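Local coordinates for ankyrin repeat domain protein (Legionella pneumophila subsp. pneumophila, PDB 6MCA), which is a secreted Legionella effector with ankyrin repeats and a cysteine protease-like domain that interacts with the host LARP7 component of the 7SK snRNP complex, at residues A[156-159]-A[160-164]; A[404-407]-A[408-412]. All blocks are in the same frame, centred on the assembly; numbering follows the deposited sequence.

Interaction 1: A[156-159]-A[160-164]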
loop_
_atom_site.group_PDB
_atom_site.type_symbol
_atom_site.label_atom_id
_atom_site.label_comp_id
_atom_site.label_asym_id
_atom_site.label_seq_id
_atom_site.Cartn_x
_atom_site.Cartn_y
_atom_site.Cartn_z
ATOM N N ALA A 156 7.847 7.530 -2.555
ATOM C CA ALA A 156 8.729 6.594 -3.241
ATOM C C ALA A 156 7.997 5.308 -3.600
ATOM O O ALA A 156 8.153 4.790 -4.713
ATOM C CB ALA A 156 9.952 6.293 -2.376
ATOM N N LYS A 157 7.188 4.779 -2.676
ATOM C CA LYS A 157 6.423 3.574 -2.982
ATOM C C LYS A 157 5.424 3.828 -4.104
ATOM O O LYS A 157 5.298 3.016 -5.033
ATOM C CB LYS A 157 5.703 3.078 -1.727
ATOM C CG LYS A 157 6.622 2.488 -0.670
ATOM C CD LYS A 157 7.296 1.219 -1.161
ATOM C CE LYS A 157 6.277 0.133 -1.466
ATOM N NZ LYS A 157 6.904 -1.030 -2.151
ATOM N N LEU A 158 4.714 4.960 -4.043
ATOM C CA LEU A 158 3.727 5.271 -5.071
ATOM C C LEU A 158 4.385 5.441 -6.433
ATOM O O LEU A 158 3.832 5.014 -7.452
ATOM C CB LEU A 158 2.951 6.531 -4.684
ATOM C CG LEU A 158 1.808 6.942 -5.612
ATOM C CD1 LEU A 158 0.771 5.834 -5.705
ATOM C CD2 LEU A 158 1.173 8.236 -5.133
ATOM N N ILE A 159 5.571 6.050 -6.473
ATOM C CA ILE A 159 6.266 6.226 -7.744
ATOM C C ILE A 159 6.758 4.887 -8.275
ATOM O O ILE A 159 6.621 4.591 -9.469
ATOM C CB ILE A 159 7.416 7.236 -7.587
ATOM C CG1 ILE A 159 6.884 8.663 -7.727
ATOM C CG2 ILE A 159 8.516 6.966 -8.603
ATOM C CD1 ILE A 159 7.944 9.719 -7.595
ATOM N N GLY A 160 7.333 4.054 -7.404
ATOM C CA GLY A 160 7.786 2.745 -7.842
ATOM C C GLY A 160 6.660 1.891 -8.393
ATOM O O GLY A 160 6.859 1.112 -9.326
ATOM N N HIS A 161 5.460 2.035 -7.830
ATOM C CA HIS A 161 4.331 1.251 -8.323
ATOM C C HIS A 161 3.746 1.842 -9.604
ATOM O O HIS A 161 3.532 1.121 -10.584
ATOM C CB HIS A 161 3.257 1.140 -7.240
ATOM C CG HIS A 161 3.611 0.193 -6.137
ATOM N ND1 HIS A 161 4.179 -1.041 -6.369
ATOM C CD2 HIS A 161 3.476 0.298 -4.793
ATOM C CE1 HIS A 161 4.380 -1.655 -5.217
ATOM N NE2 HIS A 161 3.962 -0.865 -4.245
ATOM N N ARG A 162 3.483 3.153 -9.615
ATOM C CA ARG A 162 2.835 3.776 -10.766
ATOM C C ARG A 162 3.714 3.709 -12.008
ATOM O O ARG A 162 3.219 3.468 -13.116
ATOM C CB ARG A 162 2.482 5.229 -10.449
ATOM C CG ARG A 162 1.372 5.401 -9.431
ATOM C CD ARG A 162 0.017 5.036 -10.007
ATOM N NE ARG A 162 -1.062 5.407 -9.098
ATOM C CZ ARG A 162 -2.242 4.799 -9.050
ATOM N NH1 ARG A 162 -2.502 3.782 -9.861
ATOM N NH2 ARG A 162 -3.162 5.206 -8.185
ATOM N N PHE A 163 5.016 3.927 -11.848
ATOM C CA PHE A 163 5.949 3.899 -12.965
ATOM C C PHE A 163 6.569 2.526 -13.186
ATOM O O PHE A 163 7.419 2.384 -14.072
ATOM C CB PHE A 163 7.051 4.944 -12.756
ATOM C CG PHE A 163 6.578 6.361 -12.920
ATOM C CD1 PHE A 163 6.455 6.924 -14.180
ATOM C CD2 PHE A 163 6.247 7.129 -11.815
ATOM C CE1 PHE A 163 6.015 8.227 -14.335
ATOM C CE2 PHE A 163 5.806 8.432 -11.963
ATOM C CZ PHE A 163 5.692 8.981 -13.225
ATOM N N GLU A 164 6.166 1.521 -12.403
ATOM C CA GLU A 164 6.623 0.139 -12.572
ATOM C C GLU A 164 8.146 0.039 -12.520
ATOM O O GLU A 164 8.770 -0.643 -13.333
ATOM C CB GLU A 164 6.083 -0.465 -13.869
ATOM C CG GLU A 164 4.568 -0.582 -13.914
ATOM C CD GLU A 164 4.072 -1.249 -15.181
ATOM O OE1 GLU A 164 2.958 -0.911 -15.636
ATOM O OE2 GLU A 164 4.796 -2.110 -15.723
#

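Interaction 2: A[404-407]-A[408-412]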
loop_
_atom_site.group_PDB
_atom_site.type_symbol
_atom_site.label_atom_id
_atom_site.label_comp_id
_atom_site.label_asym_id
_atom_site.label_seq_id
_atom_site.Cartn_x
_atom_site.Cartn_y
_atom_site.Cartn_z
ATOM N N PRO A 404 20.271 18.053 1.946
ATOM C CA PRO A 404 21.140 17.401 0.949
ATOM C C PRO A 404 20.870 15.915 0.773
ATOM O O PRO A 404 20.849 15.426 -0.364
ATOM C CB PRO A 404 22.550 17.665 1.497
ATOM C CG PRO A 404 22.412 18.922 2.275
ATOM C CD PRO A 404 21.050 18.863 2.903
ATOM N N GLU A 405 20.656 15.179 1.866
ATOM C CA GLU A 405 20.418 13.742 1.752
ATOM C C GLU A 405 19.076 13.453 1.087
ATOM O O GLU A 405 18.985 12.591 0.201
ATOM C CB GLU A 405 20.488 13.089 3.132
ATOM C CG GLU A 405 21.827 13.263 3.834
ATOM C CD GLU A 405 21.855 14.473 4.749
ATOM O OE1 GLU A 405 20.804 14.796 5.341
ATOM O OE2 GLU A 405 22.929 15.100 4.878
ATOM N N ARG A 406 18.021 14.157 1.504
ATOM C CA ARG A 406 16.731 13.990 0.847
ATOM C C ARG A 406 16.783 14.453 -0.603
ATOM O O ARG A 406 16.106 13.875 -1.459
ATOM C CB ARG A 406 15.645 14.738 1.619
ATOM C CG ARG A 406 15.501 14.276 3.061
ATOM C CD ARG A 406 14.099 14.510 3.599
ATOM N NE ARG A 406 13.605 15.850 3.302
ATOM C CZ ARG A 406 12.594 16.109 2.480
ATOM N NH1 ARG A 406 11.960 15.117 1.871
ATOM N NH2 ARG A 406 12.213 17.362 2.270
ATOM N N LYS A 407 17.590 15.476 -0.900
ATOM C CA LYS A 407 17.783 15.882 -2.288
ATOM C C LYS A 407 18.428 14.768 -3.101
ATOM O O LYS A 407 18.023 14.509 -4.240
ATOM C CB LYS A 407 18.634 17.150 -2.355
ATOM C CG LYS A 407 17.865 18.446 -2.173
ATOM C CD LYS A 407 18.656 19.626 -2.717
ATOM C CE LYS A 407 18.053 20.950 -2.279
ATOM N NZ LYS A 407 18.686 22.101 -2.979
ATOM N N ALA A 408 19.434 14.097 -2.532
ATOM C CA ALA A 408 20.063 12.976 -3.226
ATOM C C ALA A 408 19.069 11.846 -3.459
ATOM O O ALA A 408 19.035 11.246 -4.542
ATOM C CB ALA A 408 21.268 12.475 -2.432
ATOM N N SER A 409 18.243 11.546 -2.453
ATOM C CA SER A 409 17.237 10.497 -2.606
ATOM C C SER A 409 16.238 10.847 -3.706
ATOM O O SER A 409 15.908 10.009 -4.557
ATOM C CB SER A 409 16.517 10.269 -1.277
ATOM O OG SER A 409 15.418 9.392 -1.439
ATOM N N ILE A 410 15.747 12.088 -3.704
ATOM C CA ILE A 410 14.776 12.511 -4.706
ATOM C C ILE A 410 15.399 12.500 -6.098
ATOM O O ILE A 410 14.749 12.121 -7.078
ATOM C CB ILE A 410 14.207 13.895 -4.342
ATOM C CG1 ILE A 410 13.366 13.801 -3.066
ATOM C CG2 ILE A 410 13.376 14.459 -5.484
ATOM C CD1 ILE A 410 12.930 15.141 -2.514
ATOM N N ALA A 411 16.668 12.901 -6.206
ATOM C CA ALA A 411 17.343 12.860 -7.499
ATOM C C ALA A 411 17.496 11.427 -7.993
ATOM O O ALA A 411 17.337 11.160 -9.188
ATOM C CB ALA A 411 18.705 13.547 -7.402
ATOM N N ALA A 412 17.801 10.495 -7.087
ATOM C CA ALA A 412 17.874 9.089 -7.477
ATOM C C ALA A 412 16.523 8.584 -7.970
ATOM O O ALA A 412 16.448 7.862 -8.971
ATOM C CB ALA A 412 18.371 8.244 -6.305
#

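Interaction 1: A[156-159]-A[160-164]
Ile-159 and Phe-163 meet in the last turn of helix 147-162, which closes in a Schellman motif. The evidence is in the backbone: Glu-164 has positive phi (56°), and its N bonds weakly back to His-161 O at 3.2 Å. Before this, four i to i+4 bonds, with acceptors running from Ala-156 O to Ile-159 O, keep the helix regular; the last, Phe-163 N to Ile-159 O, measures 2.9 Å.

Apolar contact follows the same spacing. Ile-159 CG2 lies 3.9 Å from Phe-163 CD2. On another side, Leu-158 CD1 approaches Arg-162 CG at 3.8 Å; CG of Leu-158 is anti to the backbone N (chi1 -176°), which swings this branch along the helix toward the arginine. A polar atom, Ile-159 O, sits at the edge of the phenylalanine ring, in its plane.

The polar ends of Lys-157 and Arg-162 are satisfied within the fold. The Arg-162 guanidinium forms a salt bridge with Asp-387 and a cation-pi contact with Trp-383. The His-161 ring packs by stacking on Trp-349. Lys-157, bent at chi2 and chi3, donates to the carbonyls of Asp-182 and Gly-185, and this curl leaves its NZ 3.6 Å from His-161 NE2.

Interaction 2: A[404-407]-A[408-412]
Ile-410 packs back over the carbonyl of Arg-406, one turn earlier in helix 404-421, and this is the close side of the contact. Its CG1 comes within 3.2 Å of Arg-406 O, while Ile-410 N donates to that same oxygen at 2.9 Å, so polar and apolar atoms share one carbonyl. With CG1 anti to its own carbonyl carbon (chi1 -67°), the longer branch is directed back toward the preceding turn. Ile-410 also touches Arg-398 and Phe-399 of helix 373-399.

Backbone bonding is equally regular along the turn: Ala-408 N to Pro-404 O, Ser-409 N to Glu-405 O and Ala-411 N to Lys-407 O each measure 2.9 Å. Ala-411 CB stands 3.4 Å from Lys-407 O. Buried Ser-409 turns OG anti to its backbone N (chi1 172°) and bonds to Asp-170 O in strand 168-172.

The opening turn is looser and more exposed. The side chains of exposed Pro-404 and partly exposed Glu-405 stay 6.2 and 5.7 Å from the nearest atoms of 408-412. Arg-406 and Lys-407 leave the local contact for partners in the fold, a salt bridge with Asp-152 and a cation-pi contact with Phe-399. Proline in the first turn, where an N-H would have no carbonyl one turn earlier in the helix to bond to, is typical of an alpha-helix N-terminus.

How the interactions relate
The two contacts sit at different ends of their helices: interaction 1 finishes helix 147-162, whereas interaction 2 starts helix 404-421. Their centres are 16 Å apart and their nearest atoms about 6 Å, so they do not touch directly, yet the helices do: Ala-156 and Ile-159 pack on Ile-413, just beyond interaction 2. Helix 373-399 borders both. Interaction 1 is buried, 11 Å from the chain centre, and Lys-157 and Arg-162 have partners inside the protein. Interaction 2 lies 23 Å out and is partly buried, with Ser-409, Ile-410 and Ala-411 buried and Pro-404 exposed. Arg-406 returns the link by pairing with Asp-152, earlier in the helix of interaction 1.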